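Local coordinates for extrinsic protein in photosystem II (Chaetoceros gracilis, PDB 4K7B) that probably binds to photosystem II of a marine diatom as an extrinsic subunit, in which role it serves photosynthesis, at residues A[62-65]-A[66-70]. Residues are numbered along the deposited sequence; the frame is centred on the assembly and turned at random. Where two conformers were deposited one is given.
Sequences AQTN and EIFKA
With chi1 of -76°, Phe-68 sets its ring back along helix 54-73 toward Thr-64, CG lying beside the backbone N and opposite the carbonyl carbon. The ring meets the preceding turn with an edge: Phe-68 CD2 comes to 3.4 Å from Thr-64 O, which lies near the ring plane, and to 4.3 Å from the Thr-64 methyl CG2. That same carbonyl oxygen accepts the amide of Phe-68 at 3.0 Å (N to Thr-64 O), in the carbonyl plane, so one oxygen receives both the N-H and the ring edge. Ile-67 takes a similar first torsion (-66°), which lays CG1 against the preceding turn, 3.4 Å from Gln-63 O, the oxygen that its own N reaches at 3.0 Å. Two further i to i+4 bonds flank this pair: Glu-66 N to Ala-62 O and Lys-69 N to Asn-65 O, both 2.9 Å. The extended Lys-69 side chain meets that turn only through CB, 3.5 Å from Asn-65 O. Thr-64 OG1 bonds back to Ala-60 O and also to Asn-46, while Ile-67 and Thr-64 both touch Phe-42 of helix 39-49; Gln-63 OE1 is hydrogen-bonded to Asn-90 ND2, and its chain touches Tyr-86. Four successive i to i+4 bonds are the signature of an alpha-helix; with Ile-67 and Ala-70 buried but Asn-65, Glu-66 and Lys-69 exposed, this one is amphipathic, packed within the helical bundle of the Psb31 family, PsbQ-like clan.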
ATOM      1  N   ALA A  62      -5.223  -6.838  10.325  1.00 13.64           N
ATOM      2  CA  ALA A  62      -4.121  -6.849  11.289  1.00 13.03           C
ATOM      3  C   ALA A  62      -2.817  -6.238  10.737  1.00 13.91           C
ATOM      4  O   ALA A  62      -2.131  -5.481  11.443  1.00 15.70           O
ATOM      5  CB  ALA A  62      -3.884  -8.261  11.838  1.00 16.20           C
ATOM      6  N   GLN A  63      -2.489  -6.553   9.486  1.00 14.35           N
ATOM      7  CA  GLN A  63      -1.269  -6.034   8.858  1.00 11.21           C
ATOM      8  C   GLN A  63      -1.367  -4.524   8.637  1.00 11.94           C
ATOM      9  O   GLN A  63      -0.376  -3.771   8.764  1.00 13.57           O
ATOM     10  CB  GLN A  63      -1.013  -6.775   7.538  1.00 12.10           C
ATOM     11  CG  GLN A  63      -0.679  -8.251   7.752  1.00 15.83           C
ATOM     12  CD  GLN A  63      -1.037  -9.131   6.568  1.00 17.20           C
ATOM     13  OE1 GLN A  63      -1.476  -8.651   5.522  1.00 17.58           O
ATOM     14  NE2 GLN A  63      -0.860 -10.437   6.735  1.00 18.74           N
ATOM     15  N   THR A  64      -2.582  -4.078   8.325  1.00 12.14           N
ATOM     16  CA  THR A  64      -2.846  -2.644   8.186  1.00 11.40           C
ATOM     17  C   THR A  64      -2.629  -1.926   9.524  1.00 11.11           C
ATOM     18  O   THR A  64      -1.937  -0.881   9.609  1.00 12.64           O
ATOM     19  CB  THR A  64      -4.277  -2.400   7.675  1.00 10.23           C
ATOM     20  OG1 THR A  64      -4.435  -3.048   6.396  1.00 11.65           O
ATOM     21  CG2 THR A  64      -4.560  -0.909   7.523  1.00 11.70           C
ATOM     22  N   ASN A  65      -3.204  -2.509  10.575  1.00 11.73           N
ATOM     23  CA  ASN A  65      -3.023  -1.965  11.913  1.00 11.62           C
ATOM     24  C   ASN A  65      -1.540  -1.897  12.262  1.00 14.65           C
ATOM     25  O   ASN A  65      -1.086  -0.940  12.887  1.00 14.33           O
ATOM     26  CB  ASN A  65      -3.758  -2.791  12.963  1.00 12.51           C
ATOM     27  CG  ASN A  65      -5.270  -2.560  12.962  1.00 13.15           C
ATOM     28  OD1 ASN A  65      -5.765  -1.554  12.476  1.00 13.76           O
ATOM     29  ND2 ASN A  65      -6.011  -3.513  13.520  1.00 17.69           N
ATOM     30  N   GLU A  66      -0.780  -2.911  11.857  1.00 14.27           N
ATOM     31  CA  GLU A  66       0.658  -2.908  12.119  0.50 15.99           C
ATOM     32  C   GLU A  66       1.362  -1.739  11.430  1.00 14.72           C
ATOM     33  O   GLU A  66       2.233  -1.070  12.038  1.00 14.63           O
ATOM     34  CB  GLU A  66       1.289  -4.231  11.681  0.50 18.51           C
ATOM     35  CG  GLU A  66       2.654  -4.469  12.281  0.50 16.02           C
ATOM     36  CD  GLU A  66       2.593  -4.691  13.780  0.50 26.68           C
ATOM     37  OE1 GLU A  66       3.572  -4.353  14.478  0.50 30.31           O
ATOM     38  OE2 GLU A  66       1.560  -5.200  14.260  0.50 28.55           O
ATOM     39  N   ILE A  67       1.002  -1.491  10.164  1.00 14.05           N
ATOM     40  CA  ILE A  67       1.531  -0.305   9.485  1.00 12.23           C
ATOM     41  C   ILE A  67       1.253   0.964  10.293  1.00 13.46           C
ATOM     42  O   ILE A  67       2.150   1.795  10.502  1.00 13.74           O
ATOM     43  CB  ILE A  67       0.955  -0.148   8.068  1.00 11.89           C
ATOM     44  CG1 ILE A  67       1.429  -1.293   7.185  1.00 11.18           C
ATOM     45  CG2 ILE A  67       1.349   1.209   7.464  1.00 13.97           C
ATOM     46  CD1 ILE A  67       0.684  -1.361   5.877  1.00 11.98           C
ATOM     47  N   PHE A  68       0.013   1.120  10.747  1.00 12.02           N
ATOM     48  CA  PHE A  68      -0.302   2.353  11.478  1.00 12.46           C
ATOM     49  C   PHE A  68       0.304   2.463  12.898  1.00 14.07           C
ATOM     50  O   PHE A  68       0.596   3.567  13.365  1.00 14.56           O
ATOM     51  CB  PHE A  68      -1.802   2.665  11.388  1.00 12.29           C
ATOM     52  CG  PHE A  68      -2.203   3.219  10.044  1.00 14.67           C
ATOM     53  CD1 PHE A  68      -2.474   4.569   9.899  1.00 17.85           C
ATOM     54  CD2 PHE A  68      -2.241   2.402   8.921  1.00 14.22           C
ATOM     55  CE1 PHE A  68      -2.812   5.093   8.669  1.00 14.53           C
ATOM     56  CE2 PHE A  68      -2.576   2.922   7.681  1.00 14.37           C
ATOM     57  CZ  PHE A  68      -2.862   4.274   7.559  1.00 14.65           C
ATOM     58  N   LYS A  69       0.553   1.321  13.540  1.00 14.35           N
ATOM     59  CA  LYS A  69       1.260   1.271  14.828  1.00 14.54           C
ATOM     60  C   LYS A  69       2.689   1.750  14.611  1.00 16.77           C
ATOM     61  O   LYS A  69       3.238   2.556  15.395  1.00 18.83           O
ATOM     62  CB  LYS A  69       1.260  -0.167  15.362  1.00 15.36           C
ATOM     63  CG  LYS A  69       1.968  -0.371  16.695  1.00 19.80           C
ATOM     64  CD  LYS A  69       1.810  -1.816  17.154  1.00 27.27           C
ATOM     65  CE  LYS A  69       2.353  -2.037  18.556  1.00 36.87           C
ATOM     66  NZ  LYS A  69       2.091  -3.428  19.023  1.00 42.30           N
ATOM     67  N   ALA A  70       3.285   1.272  13.521  1.00 17.08           N
ATOM     68  CA  ALA A  70       4.633   1.711  13.178  1.00 15.36           C
ATOM     69  C   ALA A  70       4.686   3.195  12.854  1.00 16.53           C
ATOM     70  O   ALA A  70       5.626   3.887  13.256  1.00 17.08           O
ATOM     71  CB  ALA A  70       5.189   0.892  12.030  1.00 15.56           C
TER